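Local atomic coordinates of CLIP-associating protein 2 (Mus musculus, PDB entry 3WOZ), a protein that probably binds tubulin through its TOG domains, arrays of HEAT repeats, and contributes to the control of microtubule dynamics. Residues C48-F51 / T52-F55; H59-V62 / F63-L67; E68-V71 / D72-Q75; Q82-L85 / F86-T90. All coordinates share one frame; numbering follows the deposited sequence.

Contact 1. Residues C48-F51 / T52-F55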
ATOM      1  N   CYS A  48     -10.308  12.887   2.777  1.00 44.64           N
ATOM      2  CA  CYS A  48      -9.781  11.808   1.950  1.00 44.33           C
ATOM      3  C   CYS A  48      -9.508  12.268   0.521  1.00 44.33           C
ATOM      4  O   CYS A  48      -8.536  11.838  -0.095  1.00 44.08           O
ATOM      5  CB  CYS A  48     -10.727  10.614   1.944  1.00 44.08           C
ATOM      6  SG  CYS A  48     -10.709   9.718   3.489  1.00 43.53           S
ATOM      7  N   GLU A  49     -10.368  13.149   0.015  1.00 44.26           N
ATOM      8  CA  GLU A  49     -10.214  13.710  -1.327  1.00 44.43           C
ATOM      9  C   GLU A  49      -9.029  14.670  -1.399  1.00 43.90           C
ATOM     10  O   GLU A  49      -8.289  14.680  -2.388  1.00 43.99           O
ATOM     11  CB  GLU A  49     -11.512  14.387  -1.778  1.00 44.44           C
ATOM     12  CG  GLU A  49     -12.641  13.388  -2.047  1.00 46.43           C
ATOM     13  CD  GLU A  49     -14.013  14.035  -2.171  1.00 48.80           C
ATOM     14  OE1 GLU A  49     -14.120  15.277  -2.033  1.00 50.93           O
ATOM     15  OE2 GLU A  49     -14.989  13.292  -2.404  1.00 49.39           O
ATOM     16  N   ILE A  50      -8.852  15.462  -0.342  1.00 43.30           N
ATOM     17  CA  ILE A  50      -7.691  16.337  -0.188  1.00 42.89           C
ATOM     18  C   ILE A  50      -6.388  15.532  -0.091  1.00 42.53           C
ATOM     19  O   ILE A  50      -5.391  15.878  -0.725  1.00 42.30           O
ATOM     20  CB  ILE A  50      -7.840  17.253   1.052  1.00 43.00           C
ATOM     21  CG1 ILE A  50      -8.923  18.312   0.800  1.00 43.49           C
ATOM     22  CG2 ILE A  50      -6.504  17.921   1.411  1.00 42.44           C
ATOM     23  CD1 ILE A  50      -9.414  19.027   2.062  1.00 43.64           C
ATOM     24  N   PHE A  51      -6.414  14.457   0.694  1.00 42.03           N
ATOM     25  CA  PHE A  51      -5.234  13.622   0.896  1.00 41.48           C
ATOM     26  C   PHE A  51      -4.833  12.861  -0.365  1.00 41.59           C
ATOM     27  O   PHE A  51      -3.644  12.676  -0.625  1.00 41.26           O
ATOM     28  CB  PHE A  51      -5.439  12.656   2.070  1.00 41.14           C
ATOM     29  CG  PHE A  51      -5.084  13.233   3.418  1.00 40.55           C
ATOM     30  CD1 PHE A  51      -4.546  14.513   3.537  1.00 40.10           C
ATOM     31  CD2 PHE A  51      -5.249  12.472   4.571  1.00 40.77           C
ATOM     32  CE1 PHE A  51      -4.201  15.030   4.783  1.00 39.45           C
ATOM     33  CE2 PHE A  51      -4.904  12.981   5.816  1.00 40.63           C
ATOM     34  CZ  PHE A  51      -4.377  14.263   5.919  1.00 39.86           C
ATOM     35  N   THR A  52      -5.833  12.424  -1.134  1.00 41.60           N
ATOM     36  CA  THR A  52      -5.615  11.777  -2.426  1.00 41.92           C
ATOM     37  C   THR A  52      -4.774  12.668  -3.342  1.00 42.28           C
ATOM     38  O   THR A  52      -3.815  12.200  -3.958  1.00 42.36           O
ATOM     39  CB  THR A  52      -6.959  11.418  -3.112  1.00 42.10           C
ATOM     40  OG1 THR A  52      -7.694  10.516  -2.278  1.00 41.66           O
ATOM     41  CG2 THR A  52      -6.733  10.760  -4.479  1.00 41.73           C
ATOM     42  N   ARG A  53      -5.134  13.950  -3.403  1.00 42.69           N
ATOM     43  CA  ARG A  53      -4.404  14.935  -4.201  0.50 42.83           C
ATOM     44  C   ARG A  53      -3.048  15.273  -3.580  1.00 42.88           C
ATOM     45  O   ARG A  53      -2.074  15.531  -4.295  1.00 42.70           O
ATOM     46  CB  ARG A  53      -5.234  16.208  -4.381  0.50 42.95           C
ATOM     47  CG  ARG A  53      -6.519  16.012  -5.178  0.50 43.42           C
ATOM     48  CD  ARG A  53      -7.076  17.343  -5.662  0.50 43.91           C
ATOM     49  NE  ARG A  53      -7.234  18.298  -4.569  0.50 43.68           N
ATOM     50  CZ  ARG A  53      -8.319  18.394  -3.810  0.50 43.67           C
ATOM     51  NH1 ARG A  53      -9.353  17.588  -4.017  0.50 43.85           N
ATOM     52  NH2 ARG A  53      -8.370  19.295  -2.839  0.50 43.57           N
HETATM   53  N   MSE A  54      -2.990  15.260  -2.247  1.00 42.76           N
HETATM   54  CA  MSE A  54      -1.759  15.551  -1.510  1.00 42.91           C
HETATM   55  C   MSE A  54      -0.625  14.564  -1.812  1.00 42.45           C
HETATM   56  O   MSE A  54       0.546  14.885  -1.634  1.00 42.08           O
HETATM   57  CB  MSE A  54      -2.027  15.613  -0.005  1.00 43.32           C
HETATM   58  CG  MSE A  54      -1.297  16.751   0.692  1.00 45.58           C
HETATM   59 SE   MSE A  54      -2.143  17.320   2.355  1.00 51.97          SE
HETATM   60  CE  MSE A  54      -2.034  19.261   2.131  1.00 49.49           C
ATOM     61  N   PHE A  55      -0.977  13.365  -2.267  1.00 42.28           N
ATOM     62  CA  PHE A  55       0.025  12.396  -2.694  1.00 42.14           C
ATOM     63  C   PHE A  55       0.883  12.934  -3.837  1.00 42.56           C
ATOM     64  O   PHE A  55       2.026  12.516  -4.006  1.00 42.73           O
ATOM     65  CB  PHE A  55      -0.626  11.065  -3.085  1.00 42.04           C
ATOM     66  CG  PHE A  55      -0.890  10.160  -1.917  1.00 40.50           C
ATOM     67  CD1 PHE A  55       0.163   9.570  -1.229  1.00 39.12           C
ATOM     68  CD2 PHE A  55      -2.193   9.895  -1.506  1.00 40.07           C
ATOM     69  CE1 PHE A  55      -0.073   8.736  -0.138  1.00 38.41           C
ATOM     70  CE2 PHE A  55      -2.439   9.051  -0.417  1.00 39.06           C
ATOM     71  CZ  PHE A  55      -1.373   8.469   0.262  1.00 38.12           C
TER
HETATM   72  O   HOH W   1     -12.203  17.970  -2.074  1.00 72.85           O

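Contact 2. Residues H59-V62 / F63-L67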
ATOM      1  N   HIS A  59       5.368  20.475  -3.274  1.00 41.76           N
ATOM      2  CA  HIS A  59       6.219  21.079  -2.262  1.00 41.58           C
ATOM      3  C   HIS A  59       6.720  20.038  -1.267  1.00 41.52           C
ATOM      4  O   HIS A  59       5.922  19.363  -0.608  1.00 41.17           O
ATOM      5  CB  HIS A  59       5.482  22.205  -1.540  1.00 41.63           C
ATOM      6  CG  HIS A  59       6.390  23.127  -0.792  1.00 41.45           C
ATOM      7  ND1 HIS A  59       6.849  22.851   0.477  1.00 41.11           N
ATOM      8  CD2 HIS A  59       6.931  24.319  -1.138  1.00 40.86           C
ATOM      9  CE1 HIS A  59       7.632  23.834   0.884  1.00 40.91           C
ATOM     10  NE2 HIS A  59       7.700  24.737  -0.080  1.00 41.96           N
ATOM     11  N   GLY A  60       8.044  19.928  -1.164  1.00 41.44           N
ATOM     12  CA  GLY A  60       8.704  18.927  -0.319  1.00 41.40           C
ATOM     13  C   GLY A  60       8.360  18.954   1.161  1.00 41.50           C
ATOM     14  O   GLY A  60       8.197  17.902   1.778  1.00 41.45           O
ATOM     15  N   LYS A  61       8.251  20.152   1.732  1.00 41.38           N
ATOM     16  CA  LYS A  61       7.949  20.297   3.160  1.00 41.27           C
ATOM     17  C   LYS A  61       6.502  19.908   3.439  1.00 40.69           C
ATOM     18  O   LYS A  61       6.224  19.181   4.388  1.00 40.52           O
ATOM     19  CB  LYS A  61       8.248  21.726   3.641  1.00 41.63           C
ATOM     20  CG  LYS A  61       7.837  22.050   5.082  1.00 43.18           C
ATOM     21  CD  LYS A  61       8.626  21.232   6.107  1.00 46.24           C
ATOM     22  CE  LYS A  61       8.345  21.709   7.526  1.00 47.19           C
ATOM     23  NZ  LYS A  61       8.817  20.727   8.540  1.00 48.14           N
ATOM     24  N   VAL A  62       5.594  20.385   2.593  1.00 40.17           N
ATOM     25  CA  VAL A  62       4.175  20.057   2.709  1.00 39.87           C
ATOM     26  C   VAL A  62       3.972  18.541   2.620  1.00 39.51           C
ATOM     27  O   VAL A  62       3.251  17.961   3.437  1.00 39.16           O
ATOM     28  CB  VAL A  62       3.325  20.783   1.637  1.00 39.68           C
ATOM     29  CG1 VAL A  62       1.857  20.398   1.758  1.00 40.38           C
ATOM     30  CG2 VAL A  62       3.481  22.302   1.764  1.00 39.83           C
ATOM     31  N   PHE A  63       4.635  17.913   1.646  1.00 39.27           N
ATOM     32  CA  PHE A  63       4.488  16.478   1.394  1.00 39.37           C
ATOM     33  C   PHE A  63       4.989  15.626   2.563  1.00 39.48           C
ATOM     34  O   PHE A  63       4.323  14.678   2.963  1.00 39.60           O
ATOM     35  CB  PHE A  63       5.172  16.076   0.076  1.00 39.09           C
ATOM     36  CG  PHE A  63       5.060  14.608  -0.253  1.00 38.49           C
ATOM     37  CD1 PHE A  63       6.168  13.773  -0.140  1.00 38.34           C
ATOM     38  CD2 PHE A  63       3.847  14.059  -0.665  1.00 38.15           C
ATOM     39  CE1 PHE A  63       6.078  12.414  -0.442  1.00 38.41           C
ATOM     40  CE2 PHE A  63       3.742  12.702  -0.966  1.00 37.98           C
ATOM     41  CZ  PHE A  63       4.863  11.876  -0.856  1.00 38.40           C
ATOM     42  N   SER A  64       6.153  15.974   3.103  1.00 39.83           N
ATOM     43  CA  SER A  64       6.697  15.295   4.279  1.00 40.37           C
ATOM     44  C   SER A  64       5.821  15.460   5.519  1.00 40.50           C
ATOM     45  O   SER A  64       5.655  14.514   6.288  1.00 40.51           O
ATOM     46  CB  SER A  64       8.123  15.754   4.567  1.00 40.25           C
ATOM     47  OG  SER A  64       9.034  14.986   3.806  1.00 41.52           O
HETATM   48  N   MSE A  65       5.270  16.659   5.703  1.00 40.70           N
HETATM   49  CA  MSE A  65       4.304  16.916   6.776  1.00 41.30           C
HETATM   50  C   MSE A  65       3.008  16.120   6.591  1.00 40.15           C
HETATM   51  O   MSE A  65       2.395  15.681   7.569  1.00 39.68           O
HETATM   52  CB  MSE A  65       3.961  18.398   6.841  1.00 42.14           C
HETATM   53  CG  MSE A  65       5.052  19.291   7.392  1.00 46.69           C
HETATM   54 SE   MSE A  65       4.403  21.129   7.360  1.00 61.49          SE
HETATM   55  CE  MSE A  65       2.920  20.917   8.616  1.00 53.77           C
ATOM     56  N   PHE A  66       2.590  15.965   5.334  1.00 39.08           N
ATOM     57  CA  PHE A  66       1.414  15.172   4.975  1.00 38.24           C
ATOM     58  C   PHE A  66       1.612  13.706   5.359  1.00 37.88           C
ATOM     59  O   PHE A  66       0.753  13.113   6.008  1.00 37.20           O
ATOM     60  CB  PHE A  66       1.097  15.335   3.478  1.00 38.06           C
ATOM     61  CG  PHE A  66       0.387  14.158   2.854  1.00 37.88           C
ATOM     62  CD1 PHE A  66      -0.927  13.839   3.200  1.00 37.99           C
ATOM     63  CD2 PHE A  66       1.030  13.383   1.888  1.00 38.15           C
ATOM     64  CE1 PHE A  66      -1.582  12.755   2.606  1.00 38.10           C
ATOM     65  CE2 PHE A  66       0.384  12.299   1.283  1.00 38.04           C
ATOM     66  CZ  PHE A  66      -0.923  11.980   1.645  1.00 38.11           C
ATOM     67  N   LEU A  67       2.753  13.139   4.970  1.00 37.80           N
ATOM     68  CA  LEU A  67       3.116  11.770   5.350  1.00 37.88           C
ATOM     69  C   LEU A  67       3.093  11.531   6.860  1.00 38.34           C
ATOM     70  O   LEU A  67       2.678  10.464   7.311  1.00 38.09           O
ATOM     71  CB  LEU A  67       4.489  11.394   4.795  1.00 37.63           C
ATOM     72  CG  LEU A  67       4.598  11.198   3.282  1.00 37.53           C
ATOM     73  CD1 LEU A  67       6.048  10.934   2.921  1.00 35.78           C
ATOM     74  CD2 LEU A  67       3.674  10.064   2.775  1.00 36.39           C
TER

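Contact 3. Residues E68-V71 / D72-Q75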
ATOM      1  N   GLU A  68       3.541  12.524   7.629  1.00 38.85           N
ATOM      2  CA  GLU A  68       3.537  12.435   9.093  1.00 40.03           C
ATOM      3  C   GLU A  68       2.130  12.503   9.670  1.00 39.70           C
ATOM      4  O   GLU A  68       1.831  11.841  10.655  1.00 40.20           O
ATOM      5  CB  GLU A  68       4.397  13.537   9.713  1.00 39.97           C
ATOM      6  CG  GLU A  68       5.880  13.316   9.536  1.00 42.86           C
ATOM      7  CD  GLU A  68       6.715  14.526   9.919  1.00 46.26           C
ATOM      8  OE1 GLU A  68       6.346  15.661   9.543  1.00 47.85           O
ATOM      9  OE2 GLU A  68       7.752  14.333  10.587  1.00 48.62           O
ATOM     10  N   THR A  69       1.283  13.323   9.062  1.00 39.74           N
ATOM     11  CA  THR A  69      -0.104  13.479   9.491  1.00 39.85           C
ATOM     12  C   THR A  69      -0.915  12.204   9.228  1.00 39.86           C
ATOM     13  O   THR A  69      -1.837  11.888   9.980  1.00 39.70           O
ATOM     14  CB  THR A  69      -0.765  14.684   8.783  1.00 39.87           C
ATOM     15  OG1 THR A  69       0.126  15.802   8.824  1.00 39.30           O
ATOM     16  CG2 THR A  69      -2.081  15.076   9.461  1.00 39.90           C
ATOM     17  N   LEU A  70      -0.557  11.478   8.166  1.00 40.01           N
ATOM     18  CA  LEU A  70      -1.237  10.232   7.788  1.00 40.05           C
ATOM     19  C   LEU A  70      -1.259   9.212   8.917  1.00 40.30           C
ATOM     20  O   LEU A  70      -2.253   8.508   9.098  1.00 40.10           O
ATOM     21  CB  LEU A  70      -0.587   9.595   6.551  1.00 40.08           C
ATOM     22  CG  LEU A  70      -1.088   9.911   5.137  1.00 39.92           C
ATOM     23  CD1 LEU A  70      -0.287   9.099   4.121  1.00 40.05           C
ATOM     24  CD2 LEU A  70      -2.582   9.615   4.977  1.00 39.37           C
ATOM     25  N   VAL A  71      -0.163   9.148   9.675  1.00 40.72           N
ATOM     26  CA  VAL A  71      -0.015   8.191  10.772  1.00 41.02           C
ATOM     27  C   VAL A  71      -1.134   8.384  11.797  1.00 41.24           C
ATOM     28  O   VAL A  71      -1.831   7.435  12.148  1.00 41.06           O
ATOM     29  CB  VAL A  71       1.380   8.304  11.441  1.00 41.16           C
ATOM     30  CG1 VAL A  71       1.461   7.457  12.715  1.00 41.18           C
ATOM     31  CG2 VAL A  71       2.468   7.888  10.462  1.00 41.49           C
ATOM     32  N   ASP A  72      -1.308   9.627  12.239  1.00 41.64           N
ATOM     33  CA  ASP A  72      -2.364  10.000  13.178  1.00 42.25           C
ATOM     34  C   ASP A  72      -3.756   9.844  12.583  1.00 41.90           C
ATOM     35  O   ASP A  72      -4.685   9.427  13.273  1.00 41.64           O
ATOM     36  CB  ASP A  72      -2.167  11.444  13.634  1.00 42.51           C
ATOM     37  CG  ASP A  72      -0.939  11.609  14.484  1.00 44.77           C
ATOM     38  OD1 ASP A  72       0.084  12.118  13.966  1.00 47.67           O
ATOM     39  OD2 ASP A  72      -0.990  11.199  15.663  1.00 46.27           O
ATOM     40  N   PHE A  73      -3.883  10.194  11.305  1.00 41.76           N
ATOM     41  CA  PHE A  73      -5.151  10.121  10.586  1.00 41.69           C
ATOM     42  C   PHE A  73      -5.625   8.683  10.475  1.00 41.78           C
ATOM     43  O   PHE A  73      -6.777   8.384  10.791  1.00 41.76           O
ATOM     44  CB  PHE A  73      -5.006  10.759   9.200  1.00 41.65           C
ATOM     45  CG  PHE A  73      -6.230  10.644   8.335  1.00 41.37           C
ATOM     46  CD1 PHE A  73      -6.205   9.871   7.179  1.00 41.04           C
ATOM     47  CD2 PHE A  73      -7.402  11.321   8.663  1.00 41.24           C
ATOM     48  CE1 PHE A  73      -7.323   9.776   6.363  1.00 40.39           C
ATOM     49  CE2 PHE A  73      -8.526  11.223   7.857  1.00 40.83           C
ATOM     50  CZ  PHE A  73      -8.484  10.457   6.701  1.00 40.54           C
ATOM     51  N   ILE A  74      -4.728   7.797  10.041  1.00 41.76           N
ATOM     52  CA  ILE A  74      -5.027   6.376   9.957  1.00 41.91           C
ATOM     53  C   ILE A  74      -5.372   5.799  11.337  1.00 42.46           C
ATOM     54  O   ILE A  74      -6.367   5.091  11.481  1.00 42.29           O
ATOM     55  CB  ILE A  74      -3.869   5.575   9.307  1.00 41.68           C
ATOM     56  CG1 ILE A  74      -3.671   5.999   7.846  1.00 41.50           C
ATOM     57  CG2 ILE A  74      -4.140   4.079   9.387  1.00 41.28           C
ATOM     58  CD1 ILE A  74      -2.290   5.686   7.291  1.00 39.83           C
ATOM     59  N   GLN A  75      -4.559   6.113  12.343  1.00 42.91           N
ATOM     60  CA  GLN A  75      -4.774   5.580  13.693  1.00 43.88           C
ATOM     61  C   GLN A  75      -6.114   5.997  14.309  1.00 44.27           C
ATOM     62  O   GLN A  75      -6.750   5.208  14.996  1.00 44.72           O
ATOM     63  CB  GLN A  75      -3.605   5.935  14.616  1.00 43.67           C
ATOM     64  CG  GLN A  75      -2.377   5.072  14.367  1.00 44.20           C
ATOM     65  CD  GLN A  75      -1.122   5.599  15.038  1.00 44.68           C
ATOM     66  OE1 GLN A  75      -1.085   6.734  15.516  1.00 46.05           O
ATOM     67  NE2 GLN A  75      -0.085   4.774  15.070  1.00 43.45           N
TER

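Contact 4. Residues Q82-L85 / F86-T90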
ATOM      1  N   GLN A  82     -12.194   2.159   5.206  1.00 46.79           N
ATOM      2  CA  GLN A  82     -12.098   0.963   4.365  1.00 46.74           C
ATOM      3  C   GLN A  82     -12.324   1.228   2.872  1.00 46.31           C
ATOM      4  O   GLN A  82     -11.701   0.583   2.020  1.00 46.28           O
ATOM      5  CB  GLN A  82     -13.014  -0.150   4.884  1.00 46.69           C
ATOM      6  CG  GLN A  82     -12.413  -0.879   6.087  1.00 47.99           C
ATOM      7  CD  GLN A  82     -13.330  -1.933   6.690  1.00 48.96           C
ATOM      8  OE1 GLN A  82     -14.204  -2.486   6.019  1.00 49.81           O
ATOM      9  NE2 GLN A  82     -13.122  -2.222   7.968  1.00 49.14           N
ATOM     10  N   ASP A  83     -13.195   2.186   2.565  1.00 45.86           N
ATOM     11  CA  ASP A  83     -13.485   2.553   1.180  1.00 45.60           C
ATOM     12  C   ASP A  83     -12.383   3.415   0.565  1.00 45.07           C
ATOM     13  O   ASP A  83     -12.307   3.546  -0.658  1.00 45.43           O
ATOM     14  CB  ASP A  83     -14.835   3.272   1.079  1.00 46.00           C
ATOM     15  CG  ASP A  83     -16.006   2.373   1.434  1.00 46.76           C
ATOM     16  OD1 ASP A  83     -16.924   2.850   2.128  1.00 48.57           O
ATOM     17  OD2 ASP A  83     -16.014   1.191   1.026  1.00 48.62           O
ATOM     18  N   TRP A  84     -11.535   3.995   1.413  1.00 44.10           N
ATOM     19  CA  TRP A  84     -10.411   4.812   0.959  1.00 42.97           C
ATOM     20  C   TRP A  84      -9.113   4.006   0.922  1.00 42.52           C
ATOM     21  O   TRP A  84      -8.083   4.489   0.434  1.00 42.60           O
ATOM     22  CB  TRP A  84     -10.254   6.053   1.852  1.00 42.88           C
ATOM     23  CG  TRP A  84      -9.269   7.067   1.317  1.00 42.26           C
ATOM     24  CD1 TRP A  84      -9.354   7.747   0.136  1.00 41.43           C
ATOM     25  CD2 TRP A  84      -8.054   7.506   1.945  1.00 41.04           C
ATOM     26  NE1 TRP A  84      -8.269   8.580  -0.012  1.00 40.87           N
ATOM     27  CE2 TRP A  84      -7.457   8.452   1.084  1.00 40.86           C
ATOM     28  CE3 TRP A  84      -7.414   7.192   3.154  1.00 40.01           C
ATOM     29  CZ2 TRP A  84      -6.249   9.090   1.391  1.00 40.31           C
ATOM     30  CZ3 TRP A  84      -6.217   7.822   3.458  1.00 40.16           C
ATOM     31  CH2 TRP A  84      -5.648   8.765   2.579  1.00 40.48           C
ATOM     32  N   LEU A  85      -9.172   2.774   1.426  1.00 41.67           N
ATOM     33  CA  LEU A  85      -7.984   1.943   1.587  1.00 41.15           C
ATOM     34  C   LEU A  85      -7.243   1.662   0.275  1.00 40.81           C
ATOM     35  O   LEU A  85      -6.009   1.678   0.253  1.00 40.59           O
ATOM     36  CB  LEU A  85      -8.314   0.635   2.328  1.00 41.05           C
ATOM     37  CG  LEU A  85      -7.168  -0.362   2.565  1.00 41.48           C
ATOM     38  CD1 LEU A  85      -6.004   0.258   3.354  1.00 40.34           C
ATOM     39  CD2 LEU A  85      -7.664  -1.641   3.237  1.00 41.44           C
ATOM     40  N   PHE A  86      -7.984   1.417  -0.805  1.00 40.29           N
ATOM     41  CA  PHE A  86      -7.359   1.180  -2.108  1.00 39.99           C
ATOM     42  C   PHE A  86      -6.428   2.335  -2.468  1.00 39.46           C
ATOM     43  O   PHE A  86      -5.289   2.116  -2.868  1.00 39.64           O
ATOM     44  CB  PHE A  86      -8.402   0.964  -3.220  1.00 40.11           C
ATOM     45  CG  PHE A  86      -7.813   0.971  -4.609  1.00 40.84           C
ATOM     46  CD1 PHE A  86      -7.782   2.145  -5.363  1.00 41.78           C
ATOM     47  CD2 PHE A  86      -7.263  -0.189  -5.153  1.00 40.93           C
ATOM     48  CE1 PHE A  86      -7.224   2.158  -6.647  1.00 42.32           C
ATOM     49  CE2 PHE A  86      -6.707  -0.189  -6.427  1.00 41.63           C
ATOM     50  CZ  PHE A  86      -6.690   0.986  -7.180  1.00 42.12           C
ATOM     51  N   VAL A  87      -6.925   3.559  -2.312  1.00 38.93           N
ATOM     52  CA  VAL A  87      -6.173   4.764  -2.640  1.00 38.39           C
ATOM     53  C   VAL A  87      -4.973   4.936  -1.707  1.00 38.06           C
ATOM     54  O   VAL A  87      -3.861   5.148  -2.168  1.00 37.90           O
ATOM     55  CB  VAL A  87      -7.080   6.023  -2.614  1.00 38.37           C
ATOM     56  CG1 VAL A  87      -6.249   7.298  -2.598  1.00 38.22           C
ATOM     57  CG2 VAL A  87      -8.041   6.015  -3.811  1.00 38.33           C
ATOM     58  N   LEU A  88      -5.206   4.819  -0.400  1.00 37.43           N
ATOM     59  CA  LEU A  88      -4.148   4.965   0.589  1.00 36.71           C
ATOM     60  C   LEU A  88      -2.976   4.027   0.313  1.00 36.60           C
ATOM     61  O   LEU A  88      -1.831   4.467   0.209  1.00 36.04           O
ATOM     62  CB  LEU A  88      -4.700   4.724   1.996  1.00 36.62           C
ATOM     63  CG  LEU A  88      -3.715   4.646   3.165  1.00 36.16           C
ATOM     64  CD1 LEU A  88      -2.965   5.967   3.342  1.00 34.25           C
ATOM     65  CD2 LEU A  88      -4.452   4.248   4.449  1.00 34.42           C
ATOM     66  N   LEU A  89      -3.280   2.738   0.178  1.00 36.46           N
ATOM     67  CA  LEU A  89      -2.261   1.706   0.072  1.00 36.32           C
ATOM     68  C   LEU A  89      -1.503   1.755  -1.260  1.00 36.74           C
ATOM     69  O   LEU A  89      -0.264   1.674  -1.278  1.00 36.82           O
ATOM     70  CB  LEU A  89      -2.873   0.320   0.315  1.00 36.27           C
ATOM     71  CG  LEU A  89      -1.973  -0.916   0.205  1.00 35.98           C
ATOM     72  CD1 LEU A  89      -0.703  -0.765   1.053  1.00 34.94           C
ATOM     73  CD2 LEU A  89      -2.745  -2.176   0.586  1.00 34.32           C
ATOM     74  N   THR A  90      -2.238   1.903  -2.360  1.00 36.58           N
ATOM     75  CA  THR A  90      -1.618   1.928  -3.677  1.00 36.72           C
ATOM     76  C   THR A  90      -0.770   3.176  -3.879  1.00 36.77           C
ATOM     77  O   THR A  90       0.322   3.090  -4.440  1.00 36.51           O
ATOM     78  CB  THR A  90      -2.648   1.801  -4.833  1.00 36.79           C
ATOM     79  OG1 THR A  90      -3.601   2.865  -4.751  1.00 36.79           O
ATOM     80  CG2 THR A  90      -3.363   0.464  -4.770  1.00 36.47           C
TER
HETATM   81  O   HOH W   2     -10.577   0.646  -0.491  1.00 43.41           O

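Contact 1. Residues C48-F51 / T52-F55
T52 N donates to C48 O and M54 N to I50 O in the last turns of helix 41-54, while the bonds R53 N to E49 O and F55 N to F51 O are weak. T52 adds a second bond from its side chain. Its OG1 lies anti to the carbonyl carbon (chi1 -60°) and so turns back along the helix to donate to C48 O at 2.7 Å. The amide and the hydroxyl of T52 reach that oxygen from opposite faces of its carbonyl plane, so two donors grip it. A valine here would probably leave C48 O with the amide alone and deprive W84 NE1 of its OG1 partner. On the inner side, SE of the selenomethionine M54 sits at the edge of the F51 ring, 3.9 Å from F51 CD1, a Met-aromatic contact. On the exposed side, in one of two conformers of R53, the guanidinium lays one face over I50 CA. F51 and M54 both touch L26 of helix 19-34. F51 also meets F66 and F73 of helix 60-77 edge-to-face, and T52 touches V87 of helix 85-96.

Contact 2. Residues H59-V62 / F63-L67
H59 is the N-cap of helix 60-77: its ND1 accepts from K61 N at 3.3 Å and from V62 N at 3.5 Å. Both bonds are weak, but the one from V62 N is nearly straight, at 165°, and that nitrogen lies in the plane of the imidazole. In an N-cap of this kind a side chain takes up amides that have no preceding turn to bond to. The H59 ring also stacks on W19, and H59 N is bonded to D57 OD1. The first helical bond runs from F63 N to H59 O at 3.0 Å. Beyond it the helix is regular: S64 N donates to G60 O, M65 N to K61 O and F66 N to V62 O. The main side-chain meeting is between K61 and the selenomethionine M65. M65 CG is anti to the carbonyl carbon (chi1 -72°), which carries it back over K61 O at 3.2 Å. The chain then bends at chi3, and M65 SE rests 4.0 Å from K61 CE, the two side chains crossing at a slant. M65 continues onto K23 and L27 of helix 19-34. V62 packs on R22 of that helix and on M54 of helix 41-54, and S64 touches V104 and K107 of helix 102-118.

Contact 3. Residues E68-V71 / D72-Q75
V71 and Q75 lie side by side one turn apart on helix 60-77 and point the same way. V71 CG1, anti to its own backbone nitrogen (chi1 171°), rests 3.9 Å from Q75 OE1 and at a like distance from Q75 NE2. The Q75 chain is extended beyond CG. Its CG passes 3.3 Å from V71 O, the oxygen that also accepts Q75 N at 3.0 Å. The methylene part of Q75 thus runs beside the backbone of V71, and the V71 CG1 methyl sits over a face of the Q75 amide. Q75 then reaches I114 of helix 102-118.

L70 is the second centre. L70 O takes I74 N at 2.7 Å in a bond that is almost straight, at 172°. I74 CG1 folds back over the same oxygen at 3.1 Å. The tip of I74, CD1, comes up to L70 CB at 4.3 Å. L70 CD2 leans on the F73 ring at CD1, 4.2 Å away. L70 and F73 both pack on F51 of helix 41-54.

D72 is the third. Its CB lies 3.7 Å from T69 O, and that carbonyl accepts F73 N. D72 also touches K34 of helix 19-34. The hydroxyl of T69 is bonded to M65 O and to Q30 OE1.

L70, F73 and I74 meet through hydrocarbon on the buried side. D72 and Q75 bring polar ends to the flank, where V71 supplies the hydrocarbon. Those polar ends make no hydrogen bond across this contact. Backbone bonds therefore fix the turn, and the side chains add van der Waals packing.

Contact 4. Residues Q82-L85 / F86-T90
The W84 indole is packed against V87 and L88 of the first turn of helix 85-96. L88 CB stands over the six-membered ring, 4.0 Å from its centroid and 23° off the ring normal, a CH-pi contact. L88 CD1 adds a touch at W84 CZ3, 3.7 Å away. V87 CB makes an off-centre CH-pi contact with the five-membered ring, and V87 CG1 comes within 3.5 Å of W84 NE1. W84 CG is anti to the backbone nitrogen (chi1 -170°), which swings the indole forward beside these two residues. The backbone ties the same turn, with L88 N bonded to W84 O and L89 N to L85 O. A leucine in place of W84 would probably leave T52 OG1 without its indole N-H mate and open a gap beside V87 and L88.

L85 touches L88 and L89 only distantly here, but it is buried against helices 102-118 and 121-133. The open side holds Q82 and F86. A water joins Q82 O to F86 N, and the exposed F86 ring has T90 CG2 over one face.

The indole combines apolar packing of V87 and L88 on one face with a polar tie from its N-H to T52 on helix 41-54.

Overall arrangement
Contacts 1, 3 and 4 meet in one core between helices 41-54, 60-77 and 85-96. F51 CE2 of contact 1 lies 3.6 Å from F73 CD1 of contact 3. F73 CE1 in turn lies 3.7 Å from W84 CZ3 of contact 4. T52 OG1 and W84 NE1, 3.0 Å apart, form a probable hydrogen bond between contacts 1 and 4. Contacts 2 and 3 are successive parts of helix 60-77, with centres about 13 Å apart. Contact 2 reaches contact 1 through F66, whose CE1 is 3.6 Å from F51 CD1. Contacts 2 and 4 do not touch, their nearest atoms being about 6 Å apart. Such side-by-side helices suit a HEAT-repeat TOG domain.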